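Local coordinates for aldehyde dehydrogenase (Burkholderia thailandensis, PDB 5J6B), which probably oxidises aldehydes to carboxylic acids with NADP+ as hydride acceptor, and is captured here in a covalent complex with NADPH, at residues D33-K38 with V332-S337; A75-C80 with P174-G179; E86-L91 with D105-V110; E311-K316 with A371-G376. One frame throughout, in Å; residues are numbered along the deposited sequence. Where two conformers were deposited one is given.

Contact 1 of 4, residues D33-K38 with V332-S337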
# COMPACT_ATOMS: atom_id res chain seq x y z
N ASP A 33 17.08 6.80 44.19
CA ASP A 33 16.74 8.13 43.71
C ASP A 33 17.99 8.75 43.11
O ASP A 33 18.97 8.99 43.81
CB ASP A 33 16.20 8.98 44.88
CG ASP A 33 15.73 10.36 44.44
OD1 ASP A 33 16.49 11.07 43.72
OD2 ASP A 33 14.60 10.73 44.80
N LYS A 34 17.95 9.03 41.80
CA LYS A 34 19.16 9.50 41.14
C LYS A 34 19.53 10.93 41.53
O LYS A 34 20.63 11.37 41.19
CB LYS A 34 19.01 9.36 39.62
CG LYS A 34 18.79 7.92 39.16
CD LYS A 34 19.93 6.98 39.61
CE LYS A 34 19.63 5.51 39.24
NZ LYS A 34 18.25 5.09 39.65
N TYR A 35 18.68 11.66 42.25
CA TYR A 35 19.10 12.97 42.73
C TYR A 35 19.69 12.91 44.13
O TYR A 35 20.75 13.50 44.40
CB TYR A 35 17.92 13.94 42.68
CG TYR A 35 18.27 15.33 43.16
CD1 TYR A 35 19.20 16.11 42.47
CD2 TYR A 35 17.69 15.86 44.31
CE1 TYR A 35 19.53 17.37 42.90
CE2 TYR A 35 18.02 17.13 44.76
CZ TYR A 35 18.94 17.88 44.05
OH TYR A 35 19.28 19.14 44.48
N THR A 36 19.03 12.21 45.05
CA THR A 36 19.48 12.14 46.43
C THR A 36 20.49 11.03 46.69
O THR A 36 21.12 11.03 47.75
CB THR A 36 18.30 11.94 47.38
OG1 THR A 36 17.79 10.61 47.21
CG2 THR A 36 17.20 12.96 47.10
N GLY A 37 20.65 10.09 45.76
CA GLY A 37 21.48 8.92 45.98
C GLY A 37 20.90 7.88 46.91
O GLY A 37 21.45 6.77 47.00
N LYS A 38 19.81 8.19 47.60
CA LYS A 38 19.25 7.30 48.59
C LYS A 38 18.46 6.18 47.93
O LYS A 38 17.80 6.39 46.90
CB LYS A 38 18.35 8.12 49.52
CG LYS A 38 18.07 7.51 50.85
CD LYS A 38 17.26 8.51 51.64
CE LYS A 38 16.62 7.87 52.83
NZ LYS A 38 15.70 8.84 53.45
N VAL A 332 17.20 21.07 34.12
CA VAL A 332 18.41 20.25 34.07
C VAL A 332 18.51 19.50 35.39
O VAL A 332 18.87 20.09 36.42
CB VAL A 332 19.66 21.10 33.81
CG1 VAL A 332 20.91 20.20 33.78
CG2 VAL A 332 19.51 21.92 32.52
N GLY A 333 18.20 18.21 35.36
CA GLY A 333 18.33 17.37 36.54
C GLY A 333 19.70 16.72 36.56
O GLY A 333 20.56 17.04 35.74
N PRO A 334 19.92 15.80 37.49
CA PRO A 334 21.21 15.12 37.55
C PRO A 334 21.40 14.22 36.35
O PRO A 334 20.44 13.69 35.78
CB PRO A 334 21.12 14.29 38.84
CG PRO A 334 19.66 13.94 38.90
CD PRO A 334 18.96 15.22 38.45
N MET A 335 22.66 14.07 35.95
CA MET A 335 23.02 12.96 35.08
C MET A 335 22.90 11.65 35.86
O MET A 335 22.87 11.64 37.09
CB MET A 335 24.44 13.15 34.53
CG MET A 335 24.50 14.23 33.44
SD MET A 335 26.21 14.53 32.91
CE MET A 335 26.55 13.02 32.01
N ILE A 336 22.83 10.54 35.12
CA ILE A 336 22.45 9.26 35.71
C ILE A 336 23.41 8.78 36.80
O ILE A 336 23.02 8.00 37.66
CB ILE A 336 22.33 8.20 34.59
CG1 ILE A 336 21.65 6.93 35.12
CG2 ILE A 336 23.70 7.88 33.99
CD1 ILE A 336 20.26 7.18 35.70
N SER A 337 24.66 9.25 36.80
CA SER A 337 25.60 8.91 37.86
C SER A 337 26.76 9.90 37.85
O SER A 337 27.00 10.59 36.86
CB SER A 337 26.14 7.48 37.70
OG SER A 337 27.00 7.38 36.57
O HOH W 1 22.84 10.65 39.81
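Lys-34 comes opposite Ile-336 and Tyr-35 opposite Pro-334 in the backbone register, where the turn joining strands 29-32 and 39-43 meets the loop that leads into helix 338-353; the CA atoms of Tyr-35 and Pro-334 are 6.0 Å apart. Asp-33 OD1 makes an Asx turn with Tyr-35 N, at 2.7 Å, and, through Thr-36 N, which meets it from above the carboxylate plane, the wider Asx motif. Gly-37, at positive phi, suits the bend. Pro-334 presses its ring on this turn, with CG 3.6 Å from Lys-34 O, while its CD lies 4.1 Å from Tyr-35 CD1, the two side chains crossing at about a right angle. Lys-34, bent at chi2 (-57°), runs alongside Ile-336, whose chain turns back so that CD1 lies 3.8 Å from Lys-34 CG; NZ continues to the carbonyls of Glu-98, Thr-32 and Arg-189. The side chain of Ile-336 also touches Phe-161 and is about 6 Å from the bound NADPH. A water donates to Lys-34 O (2.7 Å) and to Met-335 O (2.9 Å). The direct contact is carbon against carbon and against two carbonyl oxygens, and the water supplies the polar link between the two backbones.

Contact 2 of 4, residues A75-C80 with P174-G179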
# COMPACT_ATOMS: atom_id res chain seq x y z
N ALA A 75 -8.34 -4.85 22.58
CA ALA A 75 -8.93 -4.58 23.89
C ALA A 75 -7.87 -4.68 24.99
O ALA A 75 -7.91 -3.92 25.96
CB ALA A 75 -10.07 -5.55 24.17
N ILE A 76 -6.92 -5.60 24.84
CA ILE A 76 -5.81 -5.69 25.78
C ILE A 76 -5.00 -4.40 25.77
O ILE A 76 -4.69 -3.83 26.82
CB ILE A 76 -4.94 -6.92 25.45
CG1 ILE A 76 -5.74 -8.20 25.74
CG2 ILE A 76 -3.59 -6.88 26.19
CD1 ILE A 76 -5.10 -9.47 25.20
N LEU A 77 -4.68 -3.90 24.57
CA LEU A 77 -3.93 -2.66 24.46
C LEU A 77 -4.72 -1.47 25.01
O LEU A 77 -4.17 -0.61 25.71
CB LEU A 77 -3.51 -2.43 23.00
CG LEU A 77 -2.32 -3.31 22.60
CD1 LEU A 77 -2.21 -3.53 21.08
CD2 LEU A 77 -1.02 -2.69 23.13
N GLU A 78 -6.03 -1.43 24.73
CA GLU A 78 -6.85 -0.33 25.25
C GLU A 78 -6.92 -0.36 26.77
O GLU A 78 -6.94 0.69 27.41
CB GLU A 78 -8.24 -0.39 24.63
CG GLU A 78 -8.22 0.09 23.17
CD GLU A 78 -9.52 -0.13 22.45
OE1 GLU A 78 -10.39 -0.84 23.01
OE2 GLU A 78 -9.67 0.39 21.33
N HIS A 79 -6.95 -1.56 27.37
CA HIS A 79 -6.91 -1.64 28.83
C HIS A 79 -5.66 -0.97 29.39
O HIS A 79 -5.73 -0.25 30.39
CB HIS A 79 -6.97 -3.09 29.29
CG HIS A 79 -6.94 -3.24 30.78
ND1 HIS A 79 -8.07 -3.09 31.55
CD2 HIS A 79 -5.93 -3.49 31.64
CE1 HIS A 79 -7.76 -3.26 32.82
NE2 HIS A 79 -6.46 -3.50 32.91
N CYS A 80 -4.50 -1.22 28.76
CA CYS A 80 -3.26 -0.59 29.22
C CYS A 80 -3.34 0.92 29.11
O CYS A 80 -2.98 1.64 30.04
CB CYS A 80 -2.07 -1.13 28.43
SG CYS A 80 -1.82 -2.91 28.59
N PRO A 174 4.03 -3.18 20.26
CA PRO A 174 3.98 -3.94 19.00
C PRO A 174 3.87 -5.44 19.21
O PRO A 174 3.17 -6.11 18.45
CB PRO A 174 5.30 -3.55 18.31
CG PRO A 174 5.65 -2.22 18.88
CD PRO A 174 5.21 -2.29 20.31
N ALA A 175 4.54 -5.98 20.23
CA ALA A 175 4.47 -7.42 20.47
C ALA A 175 3.04 -7.84 20.80
O ALA A 175 2.58 -8.90 20.37
CB ALA A 175 5.42 -7.81 21.61
N LEU A 176 2.34 -7.01 21.56
CA LEU A 176 0.95 -7.29 21.87
C LEU A 176 0.07 -7.17 20.63
O LEU A 176 -0.86 -7.96 20.43
CB LEU A 176 0.46 -6.34 22.96
CG LEU A 176 1.22 -6.43 24.29
CD1 LEU A 176 0.74 -5.32 25.23
CD2 LEU A 176 1.06 -7.81 24.94
N ALA A 177 0.36 -6.19 19.78
CA ALA A 177 -0.38 -6.06 18.53
C ALA A 177 -0.11 -7.23 17.59
O ALA A 177 -1.01 -7.69 16.89
CB ALA A 177 -0.01 -4.74 17.85
N ALA A 178 1.14 -7.70 17.53
CA ALA A 178 1.52 -8.72 16.57
C ALA A 178 1.25 -10.14 17.07
O ALA A 178 1.25 -11.07 16.26
CB ALA A 178 2.99 -8.57 16.18
N GLY A 179 1.02 -10.31 18.36
CA GLY A 179 0.83 -11.64 18.92
C GLY A 179 2.11 -12.40 19.22
O GLY A 179 2.11 -13.64 19.18
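Leu-77 on helix 70-86 and Leu-176 on helix 164-178 mark the closest backbone approach of the two segments, with their CA atoms 7.2 Å apart. Leu-77 does most of the work from its side, since its two methyls reach different neighbours. CD2 lies against Leu-176, 3.8 Å from its CD1 and 3.9 Å from its CB, and the two side chains cross obliquely. CD1 instead reaches the backbone of the next residue, 3.9 Å from Ala-177 N and 4.1 Å from Ala-177 CB. Both leucines set CG anti to the carbonyl carbon (chi1 -77° in Leu-77 and -60° in Leu-176), a common helical choice that sends each forked end into the space between the helices. Alanine suits position 177, because its single methyl lets a leucine branch come down to the main chain. Around the pair, Leu-77 also packs on Phe-117, Ala-120 and Ala-121 of helix 103-123, and Leu-176 on Leu-201 of helix 192-202. The leucines thus sit where several helices of the Rossmann-like cofactor-binding domain meet. With aliphatic carbon supplying the side-chain contacts, this helix pairing rests on van der Waals contact and burial of hydrocarbon, not on directional polar bonds.

Contact 3 of 4, residues E86-L91 with D105-V110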
# COMPACT_ATOMS: atom_id res chain seq x y z
N GLU A 86 -5.09 6.38 34.27
CA GLU A 86 -5.49 6.38 35.68
C GLU A 86 -4.29 6.53 36.60
O GLU A 86 -4.38 7.15 37.67
CB GLU A 86 -6.22 5.08 36.04
CG GLU A 86 -7.62 4.91 35.49
CD GLU A 86 -8.22 3.55 35.84
OE1 GLU A 86 -7.57 2.76 36.56
OE2 GLU A 86 -9.35 3.26 35.38
N ARG A 87 -3.16 5.93 36.23
CA ARG A 87 -1.95 5.90 37.05
C ARG A 87 -0.88 6.83 36.49
O ARG A 87 0.32 6.57 36.62
CB ARG A 87 -1.44 4.46 37.16
CG ARG A 87 -2.52 3.50 37.68
CD ARG A 87 -2.03 2.06 37.71
NE ARG A 87 -0.94 1.86 38.65
CZ ARG A 87 -0.54 0.66 39.08
NH1 ARG A 87 -1.16 -0.43 38.68
NH2 ARG A 87 0.47 0.56 39.94
N PHE A 88 -1.31 7.92 35.86
CA PHE A 88 -0.41 8.87 35.21
C PHE A 88 0.58 9.47 36.22
O PHE A 88 1.80 9.42 36.01
CB PHE A 88 -1.25 9.95 34.51
CG PHE A 88 -0.45 10.94 33.73
CD1 PHE A 88 0.05 12.08 34.34
CD2 PHE A 88 -0.21 10.74 32.36
CE1 PHE A 88 0.80 13.00 33.62
CE2 PHE A 88 0.53 11.66 31.64
CZ PHE A 88 1.03 12.80 32.27
N ASP A 89 0.07 10.03 37.32
CA ASP A 89 0.94 10.63 38.34
C ASP A 89 1.87 9.60 38.97
O ASP A 89 3.06 9.86 39.16
CB ASP A 89 0.10 11.31 39.42
CG ASP A 89 -0.60 12.55 38.92
OD1 ASP A 89 -0.12 13.16 37.93
OD2 ASP A 89 -1.62 12.94 39.53
N GLU A 90 1.33 8.43 39.34
CA GLU A 90 2.17 7.36 39.88
C GLU A 90 3.36 7.07 38.96
O GLU A 90 4.50 6.93 39.42
CB GLU A 90 1.33 6.10 40.06
CG GLU A 90 2.14 4.92 40.59
CD GLU A 90 1.36 3.63 40.60
OE1 GLU A 90 0.15 3.66 40.30
OE2 GLU A 90 1.97 2.58 40.88
N LEU A 91 3.10 6.96 37.66
CA LEU A 91 4.16 6.64 36.70
C LEU A 91 5.15 7.79 36.55
O LEU A 91 6.36 7.57 36.51
CB LEU A 91 3.54 6.29 35.35
CG LEU A 91 2.95 4.88 35.24
CD1 LEU A 91 1.92 4.78 34.09
CD2 LEU A 91 4.08 3.87 35.05
N ASP A 105 9.12 16.75 32.37
CA ASP A 105 9.51 15.85 31.29
C ASP A 105 9.17 14.40 31.59
O ASP A 105 8.98 13.61 30.65
CB ASP A 105 10.99 16.03 31.01
CG ASP A 105 11.32 17.45 30.60
OD1 ASP A 105 10.66 17.95 29.67
OD2 ASP A 105 12.19 18.07 31.24
N SER A 106 9.07 14.03 32.87
CA SER A 106 8.59 12.70 33.21
C SER A 106 7.12 12.56 32.83
O SER A 106 6.71 11.53 32.26
CB SER A 106 8.79 12.42 34.70
OG SER A 106 10.19 12.35 35.00
N LYS A 107 6.31 13.57 33.14
CA LYS A 107 4.93 13.58 32.68
C LYS A 107 4.86 13.51 31.16
O LYS A 107 4.01 12.80 30.60
CB LYS A 107 4.21 14.84 33.19
CG LYS A 107 4.10 14.94 34.71
CD LYS A 107 3.45 16.25 35.15
CE LYS A 107 3.00 16.18 36.60
NZ LYS A 107 2.25 17.41 37.02
N GLY A 108 5.75 14.23 30.48
CA GLY A 108 5.80 14.16 29.02
C GLY A 108 6.05 12.75 28.52
O GLY A 108 5.43 12.31 27.55
N GLU A 109 6.93 12.00 29.20
CA GLU A 109 7.18 10.64 28.75
C GLU A 109 5.99 9.72 29.02
O GLU A 109 5.70 8.83 28.21
CB GLU A 109 8.44 10.06 29.41
CG GLU A 109 8.76 8.70 28.80
CD GLU A 109 10.01 8.07 29.34
OE1 GLU A 109 10.14 6.84 29.17
OE2 GLU A 109 10.85 8.79 29.91
N VAL A 110 5.28 9.91 30.14
CA VAL A 110 4.09 9.10 30.38
C VAL A 110 3.05 9.36 29.30
O VAL A 110 2.35 8.44 28.86
CB VAL A 110 3.52 9.35 31.80
CG1 VAL A 110 2.25 8.50 32.01
CG2 VAL A 110 4.55 9.04 32.87
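Val-110 and Phe-88 bury the most surface here, the valine on helix 103-123 and the phenylalanine in the first turn of helix 88-99. Phe-88 holds CG anti to its own N (chi1 -176°), which swings the ring across to the other helix. Its CD2 lies 3.3 Å from Val-110 CG1, a tight approach for two carbons, and CE2 follows at 3.6 Å from the same methyl. The far end of the ring reaches the preceding turn, where CZ is 3.4 Å from Lys-107 O and 3.9 Å from Lys-107 CB. The Lys-107 and Phe-88 side chains cross at about a right angle, Lys-107 CB and CG meeting the ring while the extended chain carries the ammonium onward; NZ stays 5.0 Å from Asp-89 OD1, a separation at which the opposite charges may attract weakly, without a salt bridge. The two helices form a helical hairpin, following each other in the chain with a short connection, in the cofactor-binding domain of the aldehyde dehydrogenase fold. Beta-branched Val-110 suits the interface because its methyls divide the work: CG2 turns to Leu-91, 3.8 Å from its CB. Leu-91 in turn packs on Leu-165 of helix 164-178 and Ile-196 of helix 192-202. At the start of helix 88-99, Arg-87 grips Glu-90 side-on, NE to OE1 and NH2 to OE2, while its NH1 bridges to Glu-199.

Contact 4 of 4, residues E311-K316 with A371-G376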
# COMPACT_ATOMS: atom_id res chain seq x y z
N GLU A 311 24.59 34.83 20.69
CA GLU A 311 24.21 35.64 21.84
C GLU A 311 22.91 35.12 22.45
O GLU A 311 22.80 34.98 23.67
CB GLU A 311 24.07 37.10 21.44
CG GLU A 311 23.57 37.99 22.55
CD GLU A 311 23.53 39.46 22.16
OE1 GLU A 311 22.70 39.82 21.30
OE2 GLU A 311 24.34 40.25 22.70
N LYS A 312 21.91 34.83 21.61
CA LYS A 312 20.64 34.32 22.12
C LYS A 312 20.81 32.94 22.76
O LYS A 312 20.13 32.62 23.75
CB LYS A 312 19.61 34.25 20.99
CG LYS A 312 19.00 35.60 20.57
CD LYS A 312 18.34 35.46 19.16
CE LYS A 312 17.89 36.82 18.62
NZ LYS A 312 16.92 37.49 19.53
N LEU A 313 21.69 32.11 22.20
CA LEU A 313 21.84 30.75 22.71
C LEU A 313 22.58 30.75 24.04
O LEU A 313 22.22 30.00 24.96
CB LEU A 313 22.57 29.88 21.69
CG LEU A 313 22.46 28.38 21.94
CD1 LEU A 313 20.99 27.96 22.00
CD2 LEU A 313 23.19 27.62 20.86
N ILE A 314 23.61 31.59 24.17
CA ILE A 314 24.28 31.74 25.45
C ILE A 314 23.29 32.20 26.51
O ILE A 314 23.23 31.63 27.61
CB ILE A 314 25.47 32.72 25.32
CG1 ILE A 314 26.59 32.07 24.50
CG2 ILE A 314 25.95 33.15 26.71
CD1 ILE A 314 27.62 33.05 23.94
N ALA A 315 22.48 33.21 26.19
CA ALA A 315 21.51 33.70 27.16
C ALA A 315 20.49 32.62 27.51
O ALA A 315 20.16 32.43 28.69
CB ALA A 315 20.81 34.95 26.64
N LYS A 316 19.99 31.90 26.50
CA LYS A 316 19.01 30.84 26.77
C LYS A 316 19.63 29.72 27.60
O LYS A 316 18.99 29.22 28.54
CB LYS A 316 18.48 30.28 25.45
CG LYS A 316 17.40 29.22 25.61
CD LYS A 316 16.10 29.81 26.13
CE LYS A 316 15.06 28.72 26.36
NZ LYS A 316 13.82 29.26 26.96
N ALA A 371 23.84 22.91 32.10
CA ALA A 371 23.71 23.07 30.65
C ALA A 371 24.87 23.92 30.15
O ALA A 371 25.08 25.03 30.63
CB ALA A 371 22.37 23.71 30.30
N THR A 372 25.63 23.39 29.19
CA THR A 372 26.91 23.96 28.83
C THR A 372 27.00 24.11 27.32
O THR A 372 26.51 23.25 26.57
CB THR A 372 28.06 23.09 29.34
OG1 THR A 372 27.96 22.97 30.77
CG2 THR A 372 29.40 23.69 28.97
N LEU A 373 27.58 25.22 26.87
CA LEU A 373 27.78 25.49 25.46
C LEU A 373 29.26 25.79 25.22
O LEU A 373 29.87 26.53 25.99
CB LEU A 373 26.92 26.67 24.99
CG LEU A 373 26.96 27.03 23.50
CD1 LEU A 373 26.26 25.94 22.70
CD2 LEU A 373 26.29 28.36 23.29
N LEU A 374 29.82 25.20 24.16
CA LEU A 374 31.22 25.42 23.83
C LEU A 374 31.36 25.88 22.39
O LEU A 374 30.54 25.54 21.53
CB LEU A 374 32.07 24.16 24.04
CG LEU A 374 32.27 23.73 25.50
CD1 LEU A 374 31.25 22.68 25.87
CD2 LEU A 374 33.67 23.21 25.70
N GLU A 375 32.41 26.65 22.15
CA GLU A 375 32.85 27.02 20.81
C GLU A 375 34.26 26.47 20.60
O GLU A 375 35.00 26.22 21.56
CB GLU A 375 32.87 28.53 20.61
CG GLU A 375 31.55 29.15 20.18
CD GLU A 375 31.69 30.65 19.91
OE1 GLU A 375 32.44 31.31 20.67
OE2 GLU A 375 31.09 31.15 18.94
N GLY A 376 34.62 26.30 19.33
CA GLY A 376 35.98 25.95 18.98
C GLY A 376 36.41 24.54 19.33
O GLY A 376 37.61 24.29 19.46
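Leu-373, on strand 368-375, pushes its forked end against helix 303-319, where it overlaps Leu-313 and Ile-314. Its CD2 serves both partners, lying 3.9 Å from Ile-314 CG1 and 4.0 Å from Leu-313 CD2, while CD1 is also 4.0 Å from that Leu-313 methyl. Against each helix residue the leucine side chain crosses at about a right angle. Its CB points to the helix, and with CG anti to the backbone N (chi1 -176°) the fork extends onto it. Leucine suits this place: its fork puts CD2 between Leu-313 and Ile-314 and CD1 on Leu-313. Ile-314 offers its CG1 methylene, and Leu-313 lies deeper in the layer. The neighbouring strand residues Thr-372 and Leu-374 face the other way, onto Met-348 of helix 338-353, so the strand is packed on both faces, as in an alpha/beta layered domain. Near the same helix, Glu-375 forms a salt bridge with Arg-310 and a hydrogen bond with Tyr-306. The interface itself is aliphatic, with contacts near van der Waals distance, which implies that helix and sheet adhere here by dispersion and burial of hydrocarbon, with the Glu-375 bonds lying beside it.

Contacts 2 and 3 both draw on the N-terminal helices 70-86 and 88-99, which follow each other, and the centres of these contacts lie about 20 Å apart; Leu-77 of contact 2 also packs on helix 103-123, which carries half of contact 3. Contact 3 is nested within the loop closed by contact 2, and both fall within the long loop closed by contact 1. Contact 4 alternates with contact 1 along the sequence and touches it, where Val-332 packs on Ala-371. Contacts 2 and 4 are farthest apart, about 44 Å between centres and on opposite sides of the chain's centre. Contact 1, whose Ile-336 lies near the NADPH, joins the N-terminal part of the fold to the 332-337 loop.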